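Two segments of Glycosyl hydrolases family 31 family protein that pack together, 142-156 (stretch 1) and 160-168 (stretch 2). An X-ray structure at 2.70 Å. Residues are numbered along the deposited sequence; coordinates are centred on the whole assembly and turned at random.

Stretch 1 (142-156) SATPDEQIYGTGTQQ
Stretch 2, residues 160-168: INKKGSVID

After Ser 142 and Ala 143, a type I β turn runs from Thr 144 to Glu 147, closed by Glu 147 N to Thr 144 O at 3.2 Å; the chain then runs extended as a strand from Ile 149 and turns a corner at Thr 152 and Gly 153. Gly 151 (phi/psi 112/-124) and Gly 153 (90/-157) adopt angles at which a CB would jam against the preceding carbonyl oxygen. Stretch 2 is irregular until a type II turn from Lys 162 to Ser 165, with Ser 165 N to Lys 162 O at 3.2 Å; Gly 164 (82/8) suits its left-handed corner, and the chain runs on as a strand through Ile 167 and Asp 168. The backbones come closest at Ile 149 and Lys 162, whose CA atoms lie 5.1 Å apart. Around this pair the chains run in roughly opposite directions, so Lys 163 meets the 144-147 turn while Ile 160 meets Tyr 150. Lys 162 N donates to Ile 149 O at 2.8 Å, with a straight N-H...O angle.

Asn 161 (chi1 t, chi2 20°) extends this pairing: its OD1 accepts from Ile 149 N at 3.1 Å and from its own stretch's Lys 163 N at 3.2 Å, so an amide oxygen serves two backbone donors. Water 1 bridges Glu 147 O (2.7 Å) and Asn 161 ND2 (3.2 Å).

The two lysines reach different parts of stretch 1. Lys 163 (chi1 t, chi2 92°, then t, t) lays its methylene CD 3.2 Å from Glu 147 O and delivers NZ to Thr 144 O at 2.8 Å, a carbonyl that also closes the first turn. The CA-to-CB bond of Lys 162 points toward stretch 1; the side chain is m, m, t, p, and its NZ makes a weak hydrogen bond to Gly 151 O at 3.4 Å. Water 3 donates to Thr 152 OG1 (3.1 Å; chi1 p) and Gln 155 OE1 (3.0 Å; t, t, chi3 7°) and accepts a weak hydrogen bond from Lys 162 NZ at 3.1 Å, gathering these polar groups near the ammonium.

Apolar contact joins Ile 149 CB (rotamer m, m) to Lys 162 CB at 4.2 Å. Van der Waals contacts with oxygen atoms complete the packing: Ile 167 CD1 (chi1 m, chi2 147°) approaches Thr 152 OG1 at 3.4 Å. The CA-to-CB bond of Tyr 150 (chi1 m, chi2 -48°) points away, yet its ring comes nearer and turns its edge to stretch 2, with Tyr 150 CD1 3.2 Å from Ile 160 O.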

ATOM      1  N   SER A 142     -23.909  17.690   5.942  1.00 60.13           N
ATOM      2  CA  SER A 142     -24.417  18.151   7.226  1.00 57.38           C
ATOM      3  C   SER A 142     -25.672  17.380   7.624  1.00 62.23           C
ATOM      4  O   SER A 142     -26.398  16.845   6.782  1.00 51.62           O
ATOM      5  CB  SER A 142     -24.723  19.647   7.178  1.00 50.97           C
ATOM      6  OG  SER A 142     -25.757  19.927   6.249  1.00 61.14           O
ATOM      7  N   ALA A 143     -25.913  17.323   8.932  1.00 62.60           N
ATOM      8  CA  ALA A 143     -27.097  16.676   9.478  1.00 61.96           C
ATOM      9  C   ALA A 143     -27.519  17.404  10.746  1.00 63.51           C
ATOM     10  O   ALA A 143     -26.716  18.081  11.396  1.00 56.62           O
ATOM     11  CB  ALA A 143     -26.849  15.190   9.764  1.00 54.90           C
ATOM     12  N   THR A 144     -28.794  17.256  11.095  1.00 66.13           N
ATOM     13  CA  THR A 144     -29.323  17.863  12.303  1.00 61.14           C
ATOM     14  C   THR A 144     -29.598  16.790  13.353  1.00 61.71           C
ATOM     15  O   THR A 144     -29.839  15.629  13.009  1.00 66.42           O
ATOM     16  CB  THR A 144     -30.616  18.635  12.017  1.00 61.67           C
ATOM     17  OG1 THR A 144     -31.514  17.804  11.271  1.00 72.40           O
ATOM     18  CG2 THR A 144     -30.318  19.897  11.223  1.00 64.84           C
ATOM     19  N   PRO A 145     -29.566  17.142  14.642  1.00 59.37           N
ATOM     20  CA  PRO A 145     -29.756  16.112  15.677  1.00 59.27           C
ATOM     21  C   PRO A 145     -31.122  15.450  15.632  1.00 55.60           C
ATOM     22  O   PRO A 145     -31.257  14.305  16.078  1.00 71.74           O
ATOM     23  CB  PRO A 145     -29.553  16.891  16.985  1.00 50.45           C
ATOM     24  CG  PRO A 145     -28.759  18.093  16.598  1.00 55.17           C
ATOM     25  CD  PRO A 145     -29.225  18.452  15.224  1.00 49.35           C
ATOM     26  N   ASP A 146     -32.134  16.131  15.102  1.00 67.87           N
ATOM     27  CA  ASP A 146     -33.499  15.628  15.083  1.00 76.91           C
ATOM     28  C   ASP A 146     -33.810  14.768  13.863  1.00 78.34           C
ATOM     29  O   ASP A 146     -34.937  14.273  13.743  1.00 83.08           O
ATOM     30  CB  ASP A 146     -34.485  16.802  15.158  1.00 93.85           C
ATOM     31  CG  ASP A 146     -34.340  17.764  13.989  1.00106.71           C
ATOM     32  OD1 ASP A 146     -34.851  17.466  12.887  1.00103.29           O
ATOM     33  OD2 ASP A 146     -33.703  18.824  14.173  1.00102.44           O
ATOM     34  N   GLU A 147     -32.852  14.576  12.960  1.00 74.69           N
ATOM     35  CA  GLU A 147     -33.131  13.922  11.691  1.00 67.90           C
ATOM     36  C   GLU A 147     -33.359  12.427  11.889  1.00 67.80           C
ATOM     37  O   GLU A 147     -32.902  11.820  12.861  1.00 67.58           O
ATOM     38  CB  GLU A 147     -31.983  14.144  10.705  1.00 77.09           C
ATOM     39  CG  GLU A 147     -32.417  14.176   9.249  1.00 74.46           C
ATOM     40  CD  GLU A 147     -31.308  14.623   8.316  1.00 76.44           C
ATOM     41  OE1 GLU A 147     -31.420  14.368   7.098  1.00 67.86           O
ATOM     42  OE2 GLU A 147     -30.319  15.214   8.801  1.00 73.51           O
ATOM     43  N   GLN A 148     -34.086  11.833  10.945  1.00 65.67           N
ATOM     44  CA  GLN A 148     -34.391  10.411  10.963  1.00 67.66           C
ATOM     45  C   GLN A 148     -34.012   9.797   9.624  1.00 65.55           C
ATOM     46  O   GLN A 148     -34.299  10.367   8.567  1.00 63.41           O
ATOM     47  CB  GLN A 148     -35.875  10.167  11.261  1.00 64.34           C
ATOM     48  CG  GLN A 148     -36.312  10.647  12.634  1.00 64.07           C
ATOM     49  CD  GLN A 148     -37.742  10.265  12.957  1.00 68.02           C
ATOM     50  OE1 GLN A 148     -38.255   9.258  12.467  1.00 69.85           O
ATOM     51  NE2 GLN A 148     -38.398  11.076  13.777  1.00 71.00           N
ATOM     52  N   ILE A 149     -33.365   8.636   9.674  1.00 63.91           N
ATOM     53  CA  ILE A 149     -32.854   7.959   8.488  1.00 59.01           C
ATOM     54  C   ILE A 149     -33.558   6.616   8.364  1.00 51.61           C
ATOM     55  O   ILE A 149     -33.527   5.807   9.300  1.00 57.85           O
ATOM     56  CB  ILE A 149     -31.331   7.773   8.551  1.00 56.72           C
ATOM     57  CG1 ILE A 149     -30.634   9.119   8.769  1.00 52.58           C
ATOM     58  CG2 ILE A 149     -30.827   7.098   7.291  1.00 60.79           C
ATOM     59  CD1 ILE A 149     -30.969  10.159   7.725  1.00 48.96           C
ATOM     60  N   TYR A 150     -34.183   6.377   7.214  1.00 52.23           N
ATOM     61  CA  TYR A 150     -34.881   5.131   6.932  1.00 56.38           C
ATOM     62  C   TYR A 150     -34.243   4.442   5.736  1.00 63.23           C
ATOM     63  O   TYR A 150     -33.891   5.094   4.748  1.00 58.23           O
ATOM     64  CB  TYR A 150     -36.367   5.375   6.647  1.00 60.16           C
ATOM     65  CG  TYR A 150     -37.048   6.297   7.631  1.00 60.47           C
ATOM     66  CD1 TYR A 150     -36.896   6.118   8.999  1.00 57.04           C
ATOM     67  CD2 TYR A 150     -37.843   7.349   7.191  1.00 56.37           C
ATOM     68  CE1 TYR A 150     -37.517   6.960   9.901  1.00 68.10           C
ATOM     69  CE2 TYR A 150     -38.467   8.195   8.086  1.00 57.90           C
ATOM     70  CZ  TYR A 150     -38.302   7.997   9.440  1.00 65.99           C
ATOM     71  OH  TYR A 150     -38.924   8.839  10.332  1.00 63.31           O
ATOM     72  N   GLY A 151     -34.111   3.119   5.819  1.00 65.02           N
ATOM     73  CA  GLY A 151     -33.548   2.345   4.729  1.00 51.44           C
ATOM     74  C   GLY A 151     -32.198   1.742   5.050  1.00 56.16           C
ATOM     75  O   GLY A 151     -32.056   1.008   6.033  1.00 56.79           O
ATOM     76  N   THR A 152     -31.202   2.045   4.212  1.00 57.34           N
ATOM     77  CA  THR A 152     -29.818   1.587   4.361  1.00 61.82           C
ATOM     78  C   THR A 152     -29.671   0.071   4.227  1.00 61.45           C
ATOM     79  O   THR A 152     -28.657  -0.496   4.649  1.00 61.31           O
ATOM     80  CB  THR A 152     -29.204   2.056   5.689  1.00 58.28           C
ATOM     81  OG1 THR A 152     -29.751   1.296   6.774  1.00 61.54           O
ATOM     82  CG2 THR A 152     -29.479   3.537   5.920  1.00 53.32           C
ATOM     83  N   GLY A 153     -30.652  -0.605   3.640  1.00 59.79           N
ATOM     84  CA  GLY A 153     -30.584  -2.046   3.486  1.00 55.48           C
ATOM     85  C   GLY A 153     -31.197  -2.790   4.657  1.00 61.30           C
ATOM     86  O   GLY A 153     -32.036  -2.276   5.402  1.00 59.48           O
ATOM     87  N   THR A 154     -30.753  -4.033   4.822  1.00 64.95           N
ATOM     88  CA  THR A 154     -31.269  -4.919   5.854  1.00 60.81           C
ATOM     89  C   THR A 154     -30.213  -5.186   6.919  1.00 64.16           C
ATOM     90  O   THR A 154     -29.010  -5.195   6.642  1.00 65.81           O
ATOM     91  CB  THR A 154     -31.738  -6.247   5.256  1.00 68.14           C
ATOM     92  OG1 THR A 154     -30.627  -6.920   4.648  1.00 63.75           O
ATOM     93  CG2 THR A 154     -32.811  -6.004   4.210  1.00 63.92           C
ATOM     94  N   GLN A 155     -30.685  -5.429   8.139  1.00 63.66           N
ATOM     95  CA  GLN A 155     -29.841  -5.625   9.309  1.00 56.73           C
ATOM     96  C   GLN A 155     -30.737  -6.015  10.476  1.00 71.00           C
ATOM     97  O   GLN A 155     -31.885  -5.571  10.560  1.00 77.12           O
ATOM     98  CB  GLN A 155     -29.044  -4.355   9.637  1.00 54.60           C
ATOM     99  CG  GLN A 155     -28.204  -4.431  10.898  1.00 59.11           C
ATOM    100  CD  GLN A 155     -27.464  -3.140  11.178  1.00 74.81           C
ATOM    101  OE1 GLN A 155     -27.679  -2.131  10.505  1.00 75.11           O
ATOM    102  NE2 GLN A 155     -26.586  -3.163  12.174  1.00 86.06           N
ATOM    103  N   GLN A 156     -30.210  -6.856  11.369  1.00 60.03           N
ATOM    104  CA  GLN A 156     -30.957  -7.274  12.558  1.00 53.74           C
ATOM    105  C   GLN A 156     -30.587  -6.353  13.718  1.00 59.61           C
ATOM    106  O   GLN A 156     -29.833  -6.707  14.626  1.00 63.82           O
ATOM    107  CB  GLN A 156     -30.680  -8.735  12.884  1.00 48.40           C
ATOM    108  CG  GLN A 156     -31.006  -9.684  11.749  1.00 57.43           C
ATOM    109  CD  GLN A 156     -30.884 -11.141  12.145  1.00 66.43           C
ATOM    110  OE1 GLN A 156     -30.079 -11.883  11.582  1.00 73.04           O
ATOM    111  NE2 GLN A 156     -31.689 -11.560  13.115  1.00 66.61           N
ATOM    112  N   ILE A 160     -36.009   1.022  12.906  1.00 54.60           N
ATOM    113  CA  ILE A 160     -36.312   1.611  11.608  1.00 58.85           C
ATOM    114  C   ILE A 160     -35.725   3.008  11.459  1.00 62.11           C
ATOM    115  O   ILE A 160     -35.598   3.487  10.321  1.00 66.03           O
ATOM    116  CB  ILE A 160     -37.829   1.636  11.328  1.00 58.61           C
ATOM    117  CG1 ILE A 160     -38.576   2.350  12.454  1.00 67.25           C
ATOM    118  CG2 ILE A 160     -38.361   0.226  11.108  1.00 48.53           C
ATOM    119  CD1 ILE A 160     -40.037   2.576  12.152  1.00 63.66           C
ATOM    120  N   ASN A 161     -35.377   3.678  12.555  1.00 62.91           N
ATOM    121  CA  ASN A 161     -34.644   4.938  12.516  1.00 66.09           C
ATOM    122  C   ASN A 161     -33.163   4.622  12.688  1.00 67.92           C
ATOM    123  O   ASN A 161     -32.725   4.240  13.779  1.00 61.50           O
ATOM    124  CB  ASN A 161     -35.134   5.893  13.604  1.00 61.79           C
ATOM    125  CG  ASN A 161     -34.388   7.215  13.601  1.00 65.89           C
ATOM    126  OD1 ASN A 161     -33.768   7.591  12.606  1.00 61.93           O
ATOM    127  ND2 ASN A 161     -34.445   7.926  14.720  1.00 64.53           N
ATOM    128  N   LYS A 162     -32.395   4.782  11.613  1.00 64.08           N
ATOM    129  CA  LYS A 162     -30.981   4.438  11.611  1.00 58.30           C
ATOM    130  C   LYS A 162     -30.087   5.592  12.053  1.00 57.87           C
ATOM    131  O   LYS A 162     -28.860   5.469  11.976  1.00 62.57           O
ATOM    132  CB  LYS A 162     -30.560   3.955  10.220  1.00 49.15           C
ATOM    133  CG  LYS A 162     -31.352   2.755   9.714  1.00 56.74           C
ATOM    134  CD  LYS A 162     -31.136   1.529  10.594  1.00 59.43           C
ATOM    135  CE  LYS A 162     -32.094   0.401  10.230  1.00 57.37           C
ATOM    136  NZ  LYS A 162     -31.596  -0.435   9.103  1.00 61.92           N
ATOM    137  N   LYS A 163     -30.668   6.699  12.512  1.00 55.73           N
ATOM    138  CA  LYS A 163     -29.871   7.826  12.975  1.00 50.93           C
ATOM    139  C   LYS A 163     -28.998   7.414  14.155  1.00 53.15           C
ATOM    140  O   LYS A 163     -29.428   6.666  15.037  1.00 55.37           O
ATOM    141  CB  LYS A 163     -30.783   8.987  13.373  1.00 64.64           C
ATOM    142  CG  LYS A 163     -30.059  10.209  13.917  1.00 52.56           C
ATOM    143  CD  LYS A 163     -29.745  11.196  12.808  1.00 62.93           C
ATOM    144  CE  LYS A 163     -28.988  12.400  13.337  1.00 60.12           C
ATOM    145  NZ  LYS A 163     -28.482  13.263  12.233  1.00 65.79           N
ATOM    146  N   GLY A 164     -27.764   7.908  14.166  1.00 59.23           N
ATOM    147  CA  GLY A 164     -26.820   7.562  15.208  1.00 53.91           C
ATOM    148  C   GLY A 164     -26.115   6.239  15.017  1.00 64.96           C
ATOM    149  O   GLY A 164     -25.411   5.796  15.932  1.00 61.00           O
ATOM    150  N   SER A 165     -26.280   5.593  13.865  1.00 63.27           N
ATOM    151  CA  SER A 165     -25.669   4.302  13.587  1.00 56.93           C
ATOM    152  C   SER A 165     -24.605   4.439  12.506  1.00 64.99           C
ATOM    153  O   SER A 165     -24.699   5.291  11.619  1.00 60.25           O
ATOM    154  CB  SER A 165     -26.716   3.276  13.137  1.00 49.84           C
ATOM    155  OG  SER A 165     -27.643   2.999  14.170  1.00 87.79           O
ATOM    156  N   VAL A 166     -23.582   3.594  12.602  1.00 63.16           N
ATOM    157  CA  VAL A 166     -22.584   3.425  11.554  1.00 52.58           C
ATOM    158  C   VAL A 166     -22.826   2.078  10.894  1.00 57.45           C
ATOM    159  O   VAL A 166     -22.905   1.050  11.578  1.00 60.27           O
ATOM    160  CB  VAL A 166     -21.152   3.519  12.103  1.00 59.03           C
ATOM    161  CG1 VAL A 166     -20.149   3.209  11.006  1.00 42.06           C
ATOM    162  CG2 VAL A 166     -20.906   4.898  12.676  1.00 48.00           C
ATOM    163  N   ILE A 167     -22.959   2.081   9.572  1.00 64.76           N
ATOM    164  CA  ILE A 167     -23.257   0.876   8.807  1.00 65.52           C
ATOM    165  C   ILE A 167     -22.076   0.599   7.889  1.00 62.70           C
ATOM    166  O   ILE A 167     -21.843   1.339   6.924  1.00 61.68           O
ATOM    167  CB  ILE A 167     -24.560   1.008   8.010  1.00 53.12           C
ATOM    168  CG1 ILE A 167     -25.752   1.090   8.962  1.00 53.80           C
ATOM    169  CG2 ILE A 167     -24.728  -0.170   7.071  1.00 55.44           C
ATOM    170  CD1 ILE A 167     -26.873   1.958   8.457  1.00 59.35           C
ATOM    171  N   ASP A 168     -21.327  -0.459   8.188  1.00 65.27           N
ATOM    172  CA  ASP A 168     -20.237  -0.875   7.320  1.00 69.56           C
ATOM    173  C   ASP A 168     -20.794  -1.507   6.051  1.00 63.35           C
ATOM    174  O   ASP A 168     -21.751  -2.285   6.095  1.00 66.03           O
ATOM    175  CB  ASP A 168     -19.327  -1.865   8.044  1.00 56.59           C
ATOM    176  CG  ASP A 168     -18.897  -1.370   9.409  1.00 78.02           C
ATOM    177  OD1 ASP A 168     -18.395  -0.229   9.494  1.00 82.11           O
ATOM    178  OD2 ASP A 168     -19.068  -2.118  10.396  1.00 82.77           O
TER
HETATM  179  O   HOH W   1     -33.674  10.973  15.319  1.00 68.92           O
HETATM  180  O   HOH W   2     -35.729   1.766   8.395  1.00 61.90           O
HETATM  181  O   HOH W   3     -28.910  -1.480   7.843  1.00 58.19           O